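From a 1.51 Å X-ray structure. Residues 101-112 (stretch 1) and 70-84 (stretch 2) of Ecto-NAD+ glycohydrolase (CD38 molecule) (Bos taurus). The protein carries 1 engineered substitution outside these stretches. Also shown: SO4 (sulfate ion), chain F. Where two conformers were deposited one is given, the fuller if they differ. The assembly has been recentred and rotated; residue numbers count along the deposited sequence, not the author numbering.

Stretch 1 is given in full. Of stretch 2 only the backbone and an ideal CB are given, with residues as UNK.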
# COMPACT_ATOMS: atom_id res chain seq x y z
N ARG A 101 -16.17 15.72 6.71
CA ARG A 101 -16.15 15.21 8.08
C ARG A 101 -15.17 14.04 8.27
O ARG A 101 -15.07 13.51 9.38
CB ARG A 101 -17.55 14.77 8.54
CG ARG A 101 -18.63 15.85 8.44
CD ARG A 101 -18.54 16.82 9.57
NE ARG A 101 -19.58 17.87 9.53
CZ ARG A 101 -20.59 17.95 10.38
NH1 ARG A 101 -20.71 17.05 11.35
NH2 ARG A 101 -21.47 18.95 10.29
N ARG A 102 -14.45 13.67 7.22
CA ARG A 102 -13.52 12.53 7.23
C ARG A 102 -14.24 11.27 7.73
O ARG A 102 -13.76 10.54 8.61
CB ARG A 102 -12.28 12.83 8.10
CG ARG A 102 -11.54 14.15 7.79
CD ARG A 102 -11.17 14.38 6.33
NE ARG A 102 -10.25 15.52 6.17
CZ ARG A 102 -10.60 16.79 5.92
NH1 ARG A 102 -11.87 17.13 5.80
NH2 ARG A 102 -9.67 17.73 5.79
N LEU A 103 -15.42 11.04 7.17
CA LEU A 103 -16.19 9.82 7.40
C LEU A 103 -16.12 8.95 6.13
O LEU A 103 -15.54 9.33 5.10
CB LEU A 103 -17.67 10.16 7.68
CG LEU A 103 -17.84 11.13 8.85
CD1 LEU A 103 -19.30 11.60 8.97
CD2 LEU A 103 -17.33 10.55 10.17
N MET A 104 -16.69 7.74 6.20
CA MET A 104 -16.61 6.86 5.04
C MET A 104 -17.97 6.31 4.61
O MET A 104 -18.66 5.66 5.42
CB MET A 104 -15.66 5.68 5.27
CG MET A 104 -14.27 6.09 5.64
SD MET A 104 -13.23 4.66 6.12
CE MET A 104 -13.24 3.97 4.56
N THR A 105 -18.36 6.59 3.36
CA THR A 105 -19.47 5.89 2.71
C THR A 105 -18.98 4.54 2.14
O THR A 105 -17.78 4.26 2.18
CB THR A 105 -20.07 6.68 1.52
OG1 THR A 105 -19.10 6.79 0.48
CG2 THR A 105 -20.49 8.10 1.97
N LEU A 106 -19.93 3.78 1.57
CA LEU A 106 -19.58 2.51 0.95
C LEU A 106 -18.56 2.75 -0.15
O LEU A 106 -17.66 1.94 -0.36
CB LEU A 106 -20.84 1.87 0.38
CG LEU A 106 -20.70 0.48 -0.28
CD1 LEU A 106 -20.12 -0.50 0.73
CD2 LEU A 106 -22.03 0.00 -0.84
N GLU A 107 -18.70 3.87 -0.86
CA GLU A 107 -17.81 4.18 -1.98
C GLU A 107 -16.44 4.68 -1.52
O GLU A 107 -15.57 4.93 -2.35
CB GLU A 107 -18.49 5.18 -2.92
CG GLU A 107 -19.75 4.67 -3.56
CD GLU A 107 -20.95 4.59 -2.61
OE1 GLU A 107 -21.00 5.35 -1.62
OE2 GLU A 107 -21.88 3.82 -2.86
N ASP A 108 -16.25 4.79 -0.20
CA ASP A 108 -14.97 5.17 0.36
C ASP A 108 -14.21 3.96 0.94
O ASP A 108 -13.12 4.10 1.47
CB ASP A 108 -15.16 6.24 1.44
CG ASP A 108 -15.75 7.53 0.88
OD1 ASP A 108 -15.16 8.05 -0.12
OD2 ASP A 108 -16.76 8.03 1.43
N THR A 109 -14.82 2.76 0.89
CA THR A 109 -14.08 1.54 1.21
C THR A 109 -13.18 1.22 0.01
O THR A 109 -13.39 1.75 -1.09
CB THR A 109 -15.06 0.34 1.43
OG1 THR A 109 -15.81 0.06 0.24
CG2 THR A 109 -16.02 0.67 2.60
N LEU A 110 -12.21 0.31 0.18
CA LEU A 110 -11.32 -0.02 -0.95
C LEU A 110 -12.13 -0.51 -2.15
O LEU A 110 -12.03 0.03 -3.27
CB LEU A 110 -10.30 -1.06 -0.53
CG LEU A 110 -9.15 -1.35 -1.50
CD1 LEU A 110 -7.94 -1.95 -0.75
CD2 LEU A 110 -9.62 -2.30 -2.59
N LEU A 111 -12.96 -1.52 -1.91
CA LEU A 111 -13.69 -2.12 -3.03
C LEU A 111 -14.72 -1.14 -3.62
O LEU A 111 -14.96 -1.14 -4.84
CB LEU A 111 -14.35 -3.46 -2.61
CG LEU A 111 -13.34 -4.57 -2.31
CD1 LEU A 111 -14.08 -5.83 -1.87
CD2 LEU A 111 -12.45 -4.87 -3.57
N GLY A 112 -15.40 -0.38 -2.75
CA GLY A 112 -16.37 0.62 -3.22
C GLY A 112 -15.67 1.67 -4.07
O GLY A 112 -16.23 2.15 -5.06
N UNK A 70 -14.30 -14.37 -2.23
CA UNK A 70 -12.82 -14.27 -2.27
C UNK A 70 -12.29 -12.83 -2.44
O UNK A 70 -11.26 -12.43 -1.87
CB UNK A 70 -12.29 -15.13 -3.42
N UNK A 71 -12.99 -12.04 -3.26
CA UNK A 71 -12.65 -10.62 -3.42
C UNK A 71 -12.87 -9.87 -2.10
O UNK A 71 -12.00 -9.09 -1.66
CB UNK A 71 -13.49 -9.99 -4.54
N UNK A 72 -14.03 -10.08 -1.48
CA UNK A 72 -14.33 -9.37 -0.23
C UNK A 72 -13.34 -9.75 0.88
O UNK A 72 -12.90 -8.90 1.67
CB UNK A 72 -15.76 -9.67 0.22
N UNK A 73 -12.93 -11.02 0.89
CA UNK A 73 -11.94 -11.48 1.88
C UNK A 73 -10.61 -10.74 1.76
O UNK A 73 -9.92 -10.56 2.76
CB UNK A 73 -11.70 -12.98 1.72
N UNK A 74 -10.26 -10.32 0.55
CA UNK A 74 -9.01 -9.61 0.34
C UNK A 74 -9.08 -8.15 0.82
O UNK A 74 -8.04 -7.54 1.10
CB UNK A 74 -8.64 -9.66 -1.14
N UNK A 75 -10.29 -7.59 0.91
CA UNK A 75 -10.45 -6.19 1.27
C UNK A 75 -11.89 -5.94 1.77
O UNK A 75 -12.72 -5.37 1.05
CB UNK A 75 -10.12 -5.29 0.08
N UNK A 76 -12.22 -6.39 2.99
CA UNK A 76 -13.60 -6.24 3.45
C UNK A 76 -13.98 -4.79 3.61
O UNK A 76 -13.12 -3.98 3.98
CB UNK A 76 -13.81 -6.98 4.78
N UNK A 77 -15.24 -4.44 3.34
CA UNK A 77 -15.67 -3.02 3.42
C UNK A 77 -16.02 -2.61 4.85
O UNK A 77 -17.16 -2.22 5.15
CB UNK A 77 -16.88 -2.78 2.51
N UNK A 78 -15.02 -2.66 5.71
CA UNK A 78 -15.16 -2.42 7.15
C UNK A 78 -14.70 -0.99 7.42
O UNK A 78 -13.63 -0.60 6.94
CB UNK A 78 -14.36 -3.43 7.97
N UNK A 79 -15.48 -0.23 8.19
CA UNK A 79 -15.15 1.16 8.49
C UNK A 79 -14.99 1.25 10.01
O UNK A 79 -15.76 0.61 10.76
CB UNK A 79 -16.22 2.12 7.97
N UNK A 80 -14.02 2.06 10.49
CA UNK A 80 -13.87 2.21 11.94
C UNK A 80 -15.15 2.64 12.64
O UNK A 80 -15.97 3.38 12.09
CB UNK A 80 -12.77 3.23 12.24
N UNK A 81 -15.29 2.21 13.89
CA UNK A 81 -16.46 2.57 14.68
C UNK A 81 -16.70 4.06 14.69
O UNK A 81 -15.78 4.84 14.91
CB UNK A 81 -16.31 2.06 16.12
N UNK A 82 -17.95 4.45 14.45
CA UNK A 82 -18.32 5.85 14.54
C UNK A 82 -18.04 6.67 13.28
O UNK A 82 -18.38 7.86 13.22
CB UNK A 82 -17.58 6.48 15.72
N UNK A 83 -17.44 6.05 12.27
CA UNK A 83 -17.06 6.82 11.06
C UNK A 83 -17.91 6.47 9.82
O UNK A 83 -17.63 6.97 8.72
CB UNK A 83 -15.58 6.57 10.74
N UNK A 84 -18.93 5.62 9.99
CA UNK A 84 -19.62 5.08 8.82
C UNK A 84 -20.85 5.90 8.43
O UNK A 84 -21.66 6.28 9.31
CB UNK A 84 -20.03 3.63 9.09
S SO4 F . -10.70 20.41 4.31
O1 SO4 F . -11.72 19.41 4.64
O2 SO4 F . -10.07 20.92 5.52
O3 SO4 F . -9.69 19.79 3.46
O4 SO4 F . -11.35 21.51 3.60

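Position 70 lies on helical backbone (phi/psi -65/-37), and its ideal CB has no atom of stretch 1 within 5.5 Å, so contact cannot select a residue; it is Ser 70. At position 71 the CA-to-CB bond runs sideways, with the ideal CB 5.0 Å from Leu 111 CD1. A flexible apolar chain could close that gap, and several would serve. The residue is Leu 71, whose t chi1 brings its end nearer: CD1 stands 3.8 Å from Leu 111 CD2.

Position 72 points away, yet its ideal CB is 4.7 Å from Leu 111 CD1. Any aliphatic chain could border this methyl. Ile 72 does so with its backbone as well as its side chain, since Leu 111 CD1 lies 3.9 Å from Ile 72 CA and 4.1 Å from Ile 72 CG1. Positions 73 and 74, away and sideways, have no stretch 1 atom within 5.5 Å of their ideal CB; they are Asn 73 and Leu 74.

Position 75 points toward stretch 1 after the chain has left the helix (phi/psi -161/74). Its ideal CB already sits 4.0 Å from Leu 110 CD2 and 4.1 Å from Leu 111 CG, so a methyl is enough to make contact. Ala 75 supplies it, with CB 4.0 Å from Leu 110 CD2. Its carbonyl is also engaged: a water donates to Ala 75 O (2.7 Å) and accepts from Leu 111 N (2.9 Å), linking the backbones.

Position 76 points away, and phi -65° would allow proline among many others; it is Pro 76. At position 77 phi is -83°, and the ideal CB is 3.6 Å from Thr 109 CG2 and 4.3 Å from Leu 106 CD1, an apolar setting suited to a compact aliphatic group or a proline ring. Pro 77 places CB 3.8 Å from Thr 109 CG2. Position 78 points away; it is Thr 78.

Position 79 points toward stretch 1, its ideal CB 4.3 Å from Met 104 SD. A medium-sized apolar chain, branched or not, would suit. In Val 79, CG2 reaches Met 104 CB at 3.9 Å and Thr 109 CG2 at 4.1 Å.

Positions 80 to 83 form a type II turn. At 80, phi/psi of -55/149 accommodates proline; Pro 80 brings CD 4.1 Å from Met 104 SD. Position 81 is out of reach, and is Cys 81. At 82, phi is +84°, and a CB would jam against the preceding carbonyl O, which calls for glycine: Gly 82.

Position 83 runs sideways, its ideal CB 4.4 Å from Leu 103 CD2 and 4.9 Å from Arg 102 O. A long chain, apolar or polar, fits. Gln 83 is present: one water donates to both Gln 83 OE1 (2.7 Å) and Arg 102 O (2.9 Å). Independently of side chain, Met 104 N donates to Gln 83 O (2.8 Å, 167°).

Position 84 points away, leaving its choice open. Gln 84 contributes backbone, in a single bridge with Met 104: its CA lies 3.6 Å from Met 104 O, a CA-H...O contact.

Stretch 2 (70-84) SLINLAPPTVPCGQQ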
# COMPACT_ATOMS: atom_id res chain seq x y z
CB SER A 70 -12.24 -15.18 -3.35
OG SER A 70 -12.48 -16.55 -3.04
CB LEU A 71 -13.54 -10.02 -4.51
CG LEU A 71 -13.28 -8.52 -4.72
CD1 LEU A 71 -11.89 -8.18 -5.26
CD2 LEU A 71 -14.35 -7.98 -5.63
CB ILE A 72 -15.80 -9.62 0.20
CG1 ILE A 72 -16.72 -8.67 -0.57
CG2 ILE A 72 -15.97 -9.48 1.74
CD1 ILE A 72 -18.13 -9.14 -0.81
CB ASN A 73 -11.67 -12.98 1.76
CG ASN A 73 -12.79 -13.81 2.31
OD1 ASN A 73 -13.71 -13.31 2.97
ND2 ASN A 73 -12.73 -15.12 2.04
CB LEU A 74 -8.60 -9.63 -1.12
CG LEU A 74 -8.15 -11.00 -1.66
CD1 LEU A 74 -8.01 -10.96 -3.15
CD2 LEU A 74 -6.84 -11.42 -1.00
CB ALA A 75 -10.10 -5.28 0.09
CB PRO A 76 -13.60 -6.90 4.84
CG PRO A 76 -12.38 -7.75 4.87
CD PRO A 76 -11.36 -7.13 3.95
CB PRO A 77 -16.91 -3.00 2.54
CG PRO A 77 -17.50 -4.38 2.74
CD PRO A 77 -16.31 -5.30 2.79
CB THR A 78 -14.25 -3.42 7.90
OG1 THR A 78 -14.61 -4.76 7.54
CG2 THR A 78 -14.36 -3.27 9.40
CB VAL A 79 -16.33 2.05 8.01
CG1 VAL A 79 -16.21 3.49 8.51
CG2 VAL A 79 -16.41 2.00 6.47
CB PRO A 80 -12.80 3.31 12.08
CG PRO A 80 -11.99 3.19 10.83
CD PRO A 80 -12.98 2.78 9.74
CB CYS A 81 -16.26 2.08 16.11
SG CYS A 81 -16.13 0.29 16.20
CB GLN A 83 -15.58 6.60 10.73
CG GLN A 83 -14.68 7.18 11.83
CD GLN A 83 -13.21 6.83 11.62
OE1 GLN A 83 -12.76 6.63 10.49
NE2 GLN A 83 -12.46 6.70 12.71
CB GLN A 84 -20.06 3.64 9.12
CG GLN A 84 -20.51 2.83 7.92
CD GLN A 84 -20.41 1.34 8.20
OE1 GLN A 84 -19.68 0.90 9.10
NE2 GLN A 84 -21.14 0.55 7.43
O HOH W 1 -13.31 -2.74 0.68
O HOH W 2 -11.80 -1.18 2.60
O HOH W 3 -13.23 7.76 8.07
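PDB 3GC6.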